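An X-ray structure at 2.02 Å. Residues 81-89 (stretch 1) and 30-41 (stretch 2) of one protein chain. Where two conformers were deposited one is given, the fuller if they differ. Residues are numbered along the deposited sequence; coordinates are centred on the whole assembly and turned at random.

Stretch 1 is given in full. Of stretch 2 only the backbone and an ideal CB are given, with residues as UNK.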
ATOM      1  N   ASN B  81      31.543  -4.664   8.660  1.00 67.32           N
ATOM      2  CA  ASN B  81      32.239  -4.279   9.897  1.00 66.37           C
ATOM      3  C   ASN B  81      33.674  -4.871   9.958  1.00 64.71           C
ATOM      4  O   ASN B  81      34.318  -4.856  11.011  1.00 64.18           O
ATOM      5  CB  ASN B  81      31.368  -4.735  11.102  1.00 67.01           C
ATOM      6  CG  ASN B  81      31.873  -4.223  12.478  1.00 69.13           C
ATOM      7  OD1 ASN B  81      32.601  -3.225  12.581  1.00 71.76           O
ATOM      8  ND2 ASN B  81      31.458  -4.918  13.547  1.00 70.58           N
ATOM      9  N   ILE B  82      34.164  -5.399   8.830  1.00 63.10           N
ATOM     10  CA  ILE B  82      35.509  -5.996   8.783  1.00 61.48           C
ATOM     11  C   ILE B  82      36.392  -5.359   7.701  1.00 61.16           C
ATOM     12  O   ILE B  82      36.155  -5.559   6.507  1.00 60.62           O
ATOM     13  CB  ILE B  82      35.494  -7.547   8.638  1.00 61.26           C
ATOM     14  CG1 ILE B  82      34.409  -8.177   9.512  1.00 59.72           C
ATOM     15  CG2 ILE B  82      36.874  -8.125   8.969  1.00 60.54           C
ATOM     16  CD1 ILE B  82      34.209  -9.663   9.295  1.00 57.94           C
ATOM     17  N   PRO B  83      37.426  -4.598   8.130  1.00 60.76           N
ATOM     18  CA  PRO B  83      38.334  -3.842   7.254  1.00 60.44           C
ATOM     19  C   PRO B  83      39.084  -4.688   6.192  1.00 59.90           C
ATOM     20  O   PRO B  83      39.660  -5.738   6.535  1.00 59.77           O
ATOM     21  CB  PRO B  83      39.313  -3.195   8.243  1.00 60.49           C
ATOM     22  CG  PRO B  83      38.560  -3.141   9.538  1.00 60.83           C
ATOM     23  CD  PRO B  83      37.770  -4.414   9.553  1.00 60.64           C
ATOM     24  N   GLY B  84      38.977  -4.219   4.913  1.00 59.58           N
ATOM     25  CA  GLY B  84      39.694  -4.758   3.606  1.00 59.17           C
ATOM     26  C   GLY B  84      39.811  -6.450   3.965  1.00 58.91           C
ATOM     27  O   GLY B  84      40.790  -7.098   3.546  1.00 58.92           O
ATOM     28  N   VAL B  85      38.743  -7.125   4.568  1.00 58.62           N
ATOM     29  CA  VAL B  85      38.061  -8.122   3.606  1.00 58.15           C
ATOM     30  C   VAL B  85      37.233  -7.868   2.319  1.00 57.86           C
ATOM     31  O   VAL B  85      36.380  -8.711   1.966  1.00 58.10           O
ATOM     32  CB  VAL B  85      37.338  -9.126   4.549  1.00 58.23           C
ATOM     33  CG1 VAL B  85      38.305  -9.537   5.662  1.00 58.20           C
ATOM     34  CG2 VAL B  85      36.127  -8.455   5.196  1.00 58.36           C
ATOM     35  N   GLN B  86      37.518  -6.781   1.600  1.00 56.66           N
ATOM     36  CA  GLN B  86      36.824  -6.465   0.343  1.00 55.79           C
ATOM     37  C   GLN B  86      37.283  -7.265  -0.890  1.00 53.75           C
ATOM     38  O   GLN B  86      38.463  -7.254  -1.269  1.00 54.04           O
ATOM     39  CB  GLN B  86      36.874  -4.952   0.060  1.00 56.76           C
ATOM     40  CG  GLN B  86      35.656  -4.175   0.608  1.00 59.83           C
ATOM     41  CD  GLN B  86      34.628  -3.811  -0.478  1.00 64.46           C
ATOM     42  OE1 GLN B  86      33.482  -4.302  -0.467  1.00 66.16           O
ATOM     43  NE2 GLN B  86      35.032  -2.941  -1.416  1.00 64.26           N
ATOM     44  N   ASP B  87      36.330  -7.949  -1.523  1.00 51.25           N
ATOM     45  CA  ASP B  87      36.622  -8.854  -2.650  1.00 48.66           C
ATOM     46  C   ASP B  87      37.775  -9.790  -2.320  1.00 45.69           C
ATOM     47  O   ASP B  87      38.532 -10.198  -3.206  1.00 45.67           O
ATOM     48  CB  ASP B  87      36.910  -8.079  -3.945  1.00 49.84           C
ATOM     49  CG  ASP B  87      35.685  -7.342  -4.474  1.00 52.11           C
ATOM     50  OD1 ASP B  87      35.788  -6.103  -4.662  1.00 57.57           O
ATOM     51  OD2 ASP B  87      34.631  -7.989  -4.693  1.00 52.25           O
ATOM     52  N   PHE B  88      37.880 -10.138  -1.039  1.00 41.22           N
ATOM     53  CA  PHE B  88      38.972 -10.927  -0.522  1.00 37.43           C
ATOM     54  C   PHE B  88      38.810 -12.444  -0.743  1.00 35.01           C
ATOM     55  O   PHE B  88      37.817 -13.030  -0.318  1.00 33.88           O
ATOM     56  CB  PHE B  88      39.180 -10.577   0.938  1.00 36.82           C
ATOM     57  CG  PHE B  88      40.396 -11.166   1.499  1.00 38.34           C
ATOM     58  CD1 PHE B  88      41.641 -10.680   1.136  1.00 38.99           C
ATOM     59  CD2 PHE B  88      40.312 -12.243   2.363  1.00 36.92           C
ATOM     60  CE1 PHE B  88      42.782 -11.254   1.639  1.00 39.10           C
ATOM     61  CE2 PHE B  88      41.451 -12.806   2.864  1.00 37.73           C
ATOM     62  CZ  PHE B  88      42.680 -12.311   2.498  1.00 38.79           C
ATOM     63  N   PRO B  89      39.786 -13.080  -1.433  1.00 32.78           N
ATOM     64  CA  PRO B  89      39.655 -14.498  -1.826  1.00 31.74           C
ATOM     65  C   PRO B  89      39.962 -15.480  -0.703  1.00 30.77           C
ATOM     66  O   PRO B  89      40.861 -16.325  -0.824  1.00 31.05           O
ATOM     67  CB  PRO B  89      40.666 -14.646  -2.967  1.00 31.44           C
ATOM     68  CG  PRO B  89      41.761 -13.679  -2.589  1.00 31.15           C
ATOM     69  CD  PRO B  89      41.055 -12.496  -1.919  1.00 33.00           C
ATOM     70  N   UNK B  30      39.436 -12.561  18.919  1.00 29.14           N
ATOM     71  CA  UNK B  30      38.992 -11.297  18.288  1.00 29.01           C
ATOM     72  C   UNK B  30      39.206 -11.315  16.762  1.00 29.13           C
ATOM     73  O   UNK B  30      40.153 -11.946  16.283  1.00 27.85           O
ATOM     74  CB  UNK B  30      39.744 -10.113  18.899  1.00 29.01           C
ATOM     75  N   UNK B  31      38.350 -10.625  16.008  1.00 28.63           N
ATOM     76  CA  UNK B  31      38.577 -10.512  14.566  1.00 29.17           C
ATOM     77  C   UNK B  31      39.593  -9.392  14.291  1.00 29.48           C
ATOM     78  O   UNK B  31      39.348  -8.260  14.676  1.00 30.09           O
ATOM     79  CB  UNK B  31      37.263 -10.242  13.831  1.00 29.17           C
ATOM     80  N   UNK B  32      40.732  -9.688  13.629  1.00 30.07           N
ATOM     81  CA  UNK B  32      41.731  -8.623  13.383  1.00 30.64           C
ATOM     82  C   UNK B  32      41.224  -7.385  12.661  1.00 31.18           C
ATOM     83  O   UNK B  32      40.262  -7.468  11.914  1.00 31.36           O
ATOM     84  CB  UNK B  32      42.888  -9.203  12.567  1.00 30.64           C
ATOM     85  N   UNK B  33      41.878  -6.244  12.906  1.00 32.04           N
ATOM     86  CA  UNK B  33      41.581  -4.991  12.192  1.00 32.63           C
ATOM     87  C   UNK B  33      42.543  -4.759  11.036  1.00 32.12           C
ATOM     88  O   UNK B  33      42.343  -3.884  10.200  1.00 31.96           O
ATOM     89  CB  UNK B  33      41.640  -3.803  13.155  1.00 32.63           C
ATOM     90  N   UNK B  34      43.571  -5.584  10.994  1.00 31.64           N
ATOM     91  CA  UNK B  34      44.700  -5.356  10.136  1.00 32.49           C
ATOM     92  C   UNK B  34      44.510  -5.856   8.711  1.00 32.72           C
ATOM     93  O   UNK B  34      45.466  -5.834   7.927  1.00 33.35           O
ATOM     94  CB  UNK B  34      45.936  -6.017  10.749  1.00 32.49           C
ATOM     95  N   UNK B  35      43.289  -6.272   8.351  1.00 31.19           N
ATOM     96  CA  UNK B  35      42.987  -6.555   6.939  1.00 29.79           C
ATOM     97  C   UNK B  35      42.918  -8.034   6.623  1.00 28.32           C
ATOM     98  O   UNK B  35      43.152  -8.864   7.487  1.00 27.20           O
ATOM     99  CB  UNK B  35      44.040  -5.904   6.040  1.00 29.79           C
ATOM    100  N   UNK B  36      42.621  -8.347   5.365  1.00 27.28           N
ATOM    101  CA  UNK B  36      42.287  -9.691   4.949  1.00 26.79           C
ATOM    102  C   UNK B  36      43.329 -10.734   5.250  1.00 26.95           C
ATOM    103  O   UNK B  36      43.002 -11.824   5.699  1.00 26.31           O
ATOM    104  CB  UNK B  36      42.006  -9.697   3.445  1.00 26.79           C
ATOM    105  N   UNK B  37      44.595 -10.399   5.038  1.00 26.58           N
ATOM    106  CA  UNK B  37      45.652 -11.369   5.235  1.00 28.04           C
ATOM    107  C   UNK B  37      45.741 -11.792   6.689  1.00 26.81           C
ATOM    108  O   UNK B  37      45.909 -12.980   6.977  1.00 26.01           O
ATOM    109  CB  UNK B  37      46.992 -10.800   4.766  1.00 28.04           C
ATOM    110  N   UNK B  38      45.609 -10.832   7.607  1.00 25.92           N
ATOM    111  CA  UNK B  38      45.652 -11.165   9.010  0.50 25.80           C
ATOM    112  C   UNK B  38      44.387 -11.906   9.485  1.00 25.04           C
ATOM    113  O   UNK B  38      44.463 -12.810  10.317  1.00 24.08           O
ATOM    114  CB  UNK B  38      45.850  -9.887   9.827  0.50 25.80           C
ATOM    115  N   UNK B  39      43.232 -11.530   8.932  1.00 23.54           N
ATOM    116  CA  UNK B  39      41.987 -12.232   9.189  1.00 22.33           C
ATOM    117  C   UNK B  39      42.123 -13.690   8.763  1.00 23.18           C
ATOM    118  O   UNK B  39      41.750 -14.620   9.483  1.00 22.79           O
ATOM    119  CB  UNK B  39      40.823 -11.559   8.458  1.00 22.33           C
ATOM    120  N   UNK B  40      42.677 -13.896   7.594  1.00 21.99           N
ATOM    121  CA  UNK B  40      42.883 -15.249   7.110  1.00 22.84           C
ATOM    122  C   UNK B  40      43.808 -16.037   8.053  1.00 23.20           C
ATOM    123  O   UNK B  40      43.519 -17.213   8.363  1.00 21.93           O
ATOM    124  CB  UNK B  40      43.464 -15.217   5.695  1.00 22.84           C
ATOM    125  N   UNK B  41      44.900 -15.413   8.532  1.00 23.68           N
ATOM    126  CA  UNK B  41      45.763 -16.083   9.539  1.00 24.86           C
ATOM    127  C   UNK B  41      45.013 -16.367  10.844  1.00 24.26           C
ATOM    128  O   UNK B  41      45.159 -17.446  11.419  1.00 24.89           O
ATOM    129  CB  UNK B  41      46.991 -15.221   9.839  1.00 24.86           C
TER

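Position 30 lies out of reach of stretch 1, which sets no preference; it is P30, whose phi of -69° fits a proline ring. At 31 the CA-to-CB bond points toward stretch 1, and the nearest atom offered is the methyl I82 CG2, 5.3 Å from the ideal CB. A small or medium side chain with an apolar branch would suit, valine or threonine among others. It is T31, in the m rotamer, with T31 CG2 3.9 Å from I82 CG2; its hydroxyl is hydrogen-bonded elsewhere in the structure.

Position 32 points sideways into open space, and a phi of -55° admits many residues, proline included. P32 contributes mainly its carbonyl: one water donates to P32 O (2.7 Å) and to P83 O (3.0 Å), and accepts from the backbone N of 35 (3.1 Å), tying the two loops together.

At 33 CA-to-CB points away, yet P83 CG is 4.8 Å from the ideal CB, so a long, flexible chain could brush the proline ring. K33 does so lightly, K33 CG lying 4.5 Å from P83 CG, while P83 CB packs 3.7 Å from K33 O. Position 34 also points away and would suit a polar residue; E34 OE1 accepts a weak hydrogen bond from K33 N (3.2 Å).

Position 35 has phi 105° and psi 179°, where a CB would jam against the preceding carbonyl oxygen. Glycine is called for, and G35 is the N-cap residue of the helix. G35 CA makes a CA-H...O contact with P83 O (3.4 Å).

At 36 the backbone angles are helical and would allow most residues, but the ideal CB lies 2.5 Å from F88 CE1 and 2.9 Å from G84 O. Both are clashes, so the neighbour demands glycine. G36 CA lies over the face of the F88 ring, 3.7 Å from its centroid, and G36 N gives a weak hydrogen bond to G84 O (2.9 Å).

Position 37 points away and tolerates a long polar chain: E37, extended in t, t. Position 38 starts sideways with no neighbour from stretch 1; R38 leads away, R38 NH1 forming a long salt bridge with E34 OE2 (3.8 Å).

Position 39 points toward stretch 1, with V85 CG1 4.3 Å from the ideal CB. A branched aliphatic residue fits, and V39 CG2 meets V85 CG1 at 4.1 Å and I82 CG2 at 4.2 Å. Position 40 faces the edge of F88, so a small apolar group suits: A40 CB sits 4.2 Å from F88 CE2. Position 41 is out of reach; it is E41.

Stretch 2 (30-41) PTPKEGGERVAE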
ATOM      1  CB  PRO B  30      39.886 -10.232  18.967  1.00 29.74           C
ATOM      2  CG  PRO B  30      40.370 -10.922  20.281  1.00 29.83           C
ATOM      3  CD  PRO B  30      40.603 -12.356  19.806  1.00 28.90           C
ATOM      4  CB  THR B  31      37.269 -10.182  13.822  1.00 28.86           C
ATOM      5  OG1 THR B  31      36.267 -11.155  14.147  1.00 27.33           O
ATOM      6  CG2 THR B  31      37.499 -10.120  12.319  1.00 29.08           C
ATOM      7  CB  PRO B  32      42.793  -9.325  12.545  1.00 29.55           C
ATOM      8  CG  PRO B  32      42.708 -10.751  12.997  1.00 30.02           C
ATOM      9  CD  PRO B  32      41.246 -11.010  13.213  1.00 30.59           C
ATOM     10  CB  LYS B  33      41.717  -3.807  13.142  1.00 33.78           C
ATOM     11  CG  LYS B  33      40.381  -3.261  13.634  1.00 35.73           C
ATOM     12  CD  LYS B  33      40.171  -3.590  15.035  1.00 38.50           C
ATOM     13  CE  LYS B  33      38.848  -3.045  15.455  1.00 39.37           C
ATOM     14  NZ  LYS B  33      38.251  -4.133  16.260  1.00 41.15           N
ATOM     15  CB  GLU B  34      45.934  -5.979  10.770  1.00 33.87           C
ATOM     16  CG  GLU B  34      46.307  -5.314  12.094  1.00 36.18           C
ATOM     17  CD  GLU B  34      45.818  -6.072  13.309  1.00 42.92           C
ATOM     18  OE1 GLU B  34      44.969  -6.991  13.191  1.00 42.72           O
ATOM     19  OE2 GLU B  34      46.296  -5.740  14.409  1.00 44.92           O
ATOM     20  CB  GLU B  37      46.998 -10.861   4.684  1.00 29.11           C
ATOM     21  CG  GLU B  37      48.211 -11.678   5.138  1.00 36.42           C
ATOM     22  CD  GLU B  37      49.513 -11.297   4.406  1.00 45.16           C
ATOM     23  OE1 GLU B  37      49.433 -10.920   3.203  1.00 48.53           O
ATOM     24  OE2 GLU B  37      50.607 -11.373   5.035  1.00 48.48           O
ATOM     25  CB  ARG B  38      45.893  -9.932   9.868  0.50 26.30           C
ATOM     26  CG  ARG B  38      46.507 -10.327  11.193  0.50 28.69           C
ATOM     27  CD  ARG B  38      48.023 -10.442  11.073  0.50 31.11           C
ATOM     28  NE  ARG B  38      48.614  -9.145  10.786  0.50 32.69           N
ATOM     29  CZ  ARG B  38      48.853  -8.213  11.704  0.50 32.96           C
ATOM     30  NH1 ARG B  38      48.573  -8.441  12.988  0.50 32.56           N
ATOM     31  NH2 ARG B  38      49.379  -7.052  11.331  0.50 31.76           N
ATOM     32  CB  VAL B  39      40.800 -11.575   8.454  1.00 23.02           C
ATOM     33  CG1 VAL B  39      39.517 -12.448   8.582  1.00 22.07           C
ATOM     34  CG2 VAL B  39      40.553 -10.185   9.048  1.00 19.83           C
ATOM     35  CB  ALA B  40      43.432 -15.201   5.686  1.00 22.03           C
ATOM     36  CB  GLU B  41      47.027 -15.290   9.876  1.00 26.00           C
ATOM     37  CG  GLU B  41      47.964 -15.084   8.696  1.00 31.34           C
ATOM     38  CD  GLU B  41      48.983 -13.955   8.899  1.00 37.95           C
ATOM     39  OE1 GLU B  41      49.643 -13.596   7.896  1.00 42.96           O
ATOM     40  OE2 GLU B  41      49.116 -13.424  10.035  1.00 42.11           O
TER
HETATM   41  O   HOH W   1      40.421  -6.638   9.330  1.00 34.43           O
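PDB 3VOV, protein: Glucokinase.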